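Local coordinates for protein polysaccharide Lyase Family 6 (Bacteroides cellulosilyticus, PDB 6QPS) that probably cleaves the mannuronic acid blocks of alginate as a calcium-binding lyase of polysaccharide lyase family 6, at residues A443-V448 with H462-R467. Sequence-based numbering, arbitrary orientation. Where two conformers were deposited one is given.
Sequences ACIFTV and HIDTNR
Ile445 and Asp464 meet at roughly a right angle, the CD1 tip of the isoleucine lying 3.8 Å from the aspartate CB. The Ile445 and Ile463 side chains slide past each other in opposite directions, their CG2 atoms 4.0 Å apart. With CG1 between the backbone N and the carbonyl carbon (chi1 68°), Ile445 also lays CG1 over the centre of the neighbouring Phe446 ring, 3.6 Å above its plane. The ring turns its edge to Asp464, CZ approaching OD1 at 3.5 Å, with ring and carboxylate planes nearly perpendicular (89°). In the conformer described, Arg467 holds that carboxylate from its own segment: its NH2 gives a nearly straight salt-bridge hydrogen bond of 2.8 Å to Asp464 OD1, while NE reaches the Asp464 backbone O at 2.9 Å. The same NH2 also forms a salt bridge with OD1 of Asp442, in the last turn of helix 433-445. Ile463 and Ile445 are buried against Val235 and Leu259, respectively, as the two C-terminal helices pack outside the parallel beta-helix, away from the calcium site. The contact thus grades from an apolar side facing the beta-helix to a charged edge, where Arg467 bridges Asp464 and Asp442 and probably favours the ionised form of both aspartates.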
ATOM      1  N   ALA A 443      18.223  -2.148   3.205  1.00 12.45           N
ATOM      2  CA  ALA A 443      17.860  -2.300   1.798  1.00 15.12           C
ATOM      3  C   ALA A 443      16.689  -1.408   1.404  1.00 15.74           C
ATOM      4  O   ALA A 443      16.567  -1.045   0.227  1.00 21.12           O
ATOM      5  CB  ALA A 443      17.520  -3.763   1.487  1.00 15.08           C
ATOM      6  N   CYS A 444      15.796  -1.085   2.337  1.00 14.28           N
ATOM      7  CA  CYS A 444      14.608  -0.317   1.977  1.00 13.53           C
ATOM      8  C   CYS A 444      14.792   1.195   2.085  1.00 15.48           C
ATOM      9  O   CYS A 444      14.164   1.938   1.313  1.00 17.89           O
ATOM     10  CB  CYS A 444      13.380  -0.711   2.807  1.00 13.33           C
ATOM     11  SG  CYS A 444      11.786  -0.297   2.056  1.00 15.88           S
ATOM     12  N   ILE A 445      15.622   1.703   3.000  1.00 12.44           N
ATOM     13  CA  ILE A 445      15.550   3.136   3.277  1.00 13.21           C
ATOM     14  C   ILE A 445      16.539   4.010   2.516  1.00 16.79           C
ATOM     15  O   ILE A 445      16.351   5.231   2.460  1.00 18.85           O
ATOM     16  CB  ILE A 445      15.630   3.455   4.784  1.00 13.09           C
ATOM     17  CG1 ILE A 445      17.018   3.132   5.352  1.00 13.17           C
ATOM     18  CG2 ILE A 445      14.522   2.750   5.532  1.00 14.15           C
ATOM     19  CD1 ILE A 445      17.220   3.597   6.809  1.00 14.27           C
ATOM     20  N   PHE A 446      17.581   3.455   1.952  1.00 17.46           N
ATOM     21  CA  PHE A 446      18.594   4.351   1.421  1.00 20.37           C
ATOM     22  C   PHE A 446      18.420   4.648  -0.055  1.00 16.50           C
ATOM     23  O   PHE A 446      19.178   5.465  -0.581  1.00 17.01           O
ATOM     24  CB  PHE A 446      19.985   3.847   1.772  1.00 23.95           C
ATOM     25  CG  PHE A 446      20.244   3.834   3.250  1.00 20.36           C
ATOM     26  CD1 PHE A 446      20.528   2.644   3.900  1.00 20.07           C
ATOM     27  CD2 PHE A 446      20.193   5.011   3.991  1.00 19.90           C
ATOM     28  CE1 PHE A 446      20.776   2.629   5.252  1.00 24.52           C
ATOM     29  CE2 PHE A 446      20.417   4.998   5.346  1.00 21.22           C
ATOM     30  CZ  PHE A 446      20.718   3.806   5.981  1.00 24.50           C
ATOM     31  N   THR A 447      17.390   4.085  -0.697  1.00 14.36           N
ATOM     32  CA  THR A 447      17.058   4.356  -2.086  1.00 19.55           C
ATOM     33  C   THR A 447      15.617   4.847  -2.257  1.00 20.06           C
ATOM     34  O   THR A 447      15.084   4.829  -3.373  1.00 25.98           O
ATOM     35  CB  THR A 447      17.293   3.049  -2.854  1.00 27.51           C
ATOM     36  OG1 THR A 447      16.796   3.181  -4.178  1.00 33.37           O
ATOM     37  CG2 THR A 447      16.628   1.866  -2.098  1.00 25.62           C
ATOM     38  N   VAL A 448      14.975   5.278  -1.185  1.00 12.60           N
ATOM     39  CA  VAL A 448      13.553   5.617  -1.180  1.00 12.78           C
ATOM     40  C   VAL A 448      13.379   7.123  -1.278  1.00 12.26           C
ATOM     41  O   VAL A 448      14.119   7.889  -0.653  1.00 13.95           O
ATOM     42  CB  VAL A 448      12.892   5.068   0.107  1.00 14.64           C
ATOM     43  CG1 VAL A 448      13.315   5.839   1.332  1.00 17.85           C
ATOM     44  CG2 VAL A 448      11.386   5.069  -0.030  1.00 17.28           C
ATOM     45  N   HIS A 462      15.579   9.345  10.790  1.00 11.56           N
ATOM     46  CA  HIS A 462      14.925   8.855  11.997  1.00 11.64           C
ATOM     47  C   HIS A 462      14.887   7.328  12.026  1.00 10.75           C
ATOM     48  O   HIS A 462      15.255   6.706  13.031  1.00 11.00           O
ATOM     49  CB  HIS A 462      13.512   9.415  12.162  1.00 12.37           C
ATOM     50  CG  HIS A 462      12.908   9.012  13.471  1.00 12.36           C
ATOM     51  ND1 HIS A 462      13.017   9.778  14.610  1.00 14.59           N
ATOM     52  CD2 HIS A 462      12.282   7.871  13.843  1.00 11.76           C
ATOM     53  CE1 HIS A 462      12.466   9.133  15.624  1.00 13.33           C
ATOM     54  NE2 HIS A 462      11.990   7.985  15.180  1.00 13.20           N
ATOM     55  N   ILE A 463      14.427   6.705  10.940  1.00 10.26           N
ATOM     56  CA  ILE A 463      14.390   5.239  10.893  1.00  9.89           C
ATOM     57  C   ILE A 463      15.796   4.688  11.103  1.00 10.12           C
ATOM     58  O   ILE A 463      16.015   3.786  11.919  1.00 10.89           O
ATOM     59  CB  ILE A 463      13.788   4.741   9.564  1.00  9.66           C
ATOM     60  CG1 ILE A 463      12.322   5.158   9.428  1.00  9.46           C
ATOM     61  CG2 ILE A 463      13.914   3.217   9.459  1.00 10.70           C
ATOM     62  CD1 ILE A 463      11.712   4.896   8.027  1.00 11.91           C
ATOM     63  N   ASP A 464      16.768   5.242  10.368  1.00 11.07           N
ATOM     64  CA  ASP A 464      18.144   4.759  10.417  1.00 10.29           C
ATOM     65  C   ASP A 464      18.687   4.763  11.845  1.00 13.40           C
ATOM     66  O   ASP A 464      19.416   3.845  12.238  1.00 13.86           O
ATOM     67  CB  ASP A 464      19.023   5.636   9.513  1.00 12.90           C
ATOM     68  CG  ASP A 464      20.448   5.115   9.348  1.00 17.62           C
ATOM     69  OD1 ASP A 464      20.674   3.904   9.435  1.00 18.37           O
ATOM     70  OD2 ASP A 464      21.349   5.935   9.087  1.00 20.62           O
ATOM     71  N   THR A 465      18.351   5.791  12.637  1.00 11.01           N
ATOM     72  CA  THR A 465      18.873   5.945  13.996  1.00 12.74           C
ATOM     73  C   THR A 465      17.926   5.464  15.096  1.00 11.79           C
ATOM     74  O   THR A 465      18.259   5.597  16.281  1.00 12.49           O
ATOM     75  CB  THR A 465      19.283   7.404  14.262  1.00 13.40           C
ATOM     76  OG1 THR A 465      18.153   8.262  14.067  1.00 13.50           O
ATOM     77  CG2 THR A 465      20.432   7.818  13.331  1.00 13.73           C
ATOM     78  N   ASN A 466      16.757   4.915  14.742  1.00 11.26           N
ATOM     79  CA  ASN A 466      15.764   4.405  15.710  1.00 11.44           C
ATOM     80  C   ASN A 466      15.212   3.086  15.149  1.00 10.78           C
ATOM     81  O   ASN A 466      14.053   2.945  14.731  1.00 10.54           O
ATOM     82  CB  ASN A 466      14.636   5.407  15.968  1.00 11.83           C
ATOM     83  CG  ASN A 466      15.143   6.696  16.596  1.00 12.65           C
ATOM     84  OD1 ASN A 466      15.151   6.852  17.815  1.00 13.43           O
ATOM     85  ND2 ASN A 466      15.574   7.631  15.756  1.00 12.58           N
ATOM     86  N   ARG A 467      16.052   2.066  15.148  0.61 10.61           N
ATOM     87  CA  ARG A 467      15.685   0.796  14.548  0.61 13.17           C
ATOM     88  C   ARG A 467      14.832  -0.073  15.451  0.61 11.70           C
ATOM     89  O   ARG A 467      14.562   0.257  16.611  0.61 14.10           O
ATOM     90  CB  ARG A 467      16.957   0.064  14.125  0.61 15.50           C
ATOM     91  CG  ARG A 467      17.472   0.560  12.782  0.61 15.20           C
ATOM     92  CD  ARG A 467      18.938   0.286  12.580  0.61 20.48           C
ATOM     93  NE  ARG A 467      19.401   1.025  11.412  0.61 17.43           N
ATOM     94  CZ  ARG A 467      19.444   0.528  10.184  0.61 17.45           C
ATOM     95  NH1 ARG A 467      19.059  -0.722   9.964  0.61 11.27           N
ATOM     96  NH2 ARG A 467      19.886   1.280   9.182  0.61 19.35           N
ATOM     97  OXT ARG A 467      14.357  -1.124  14.979  0.61 13.80           O
TER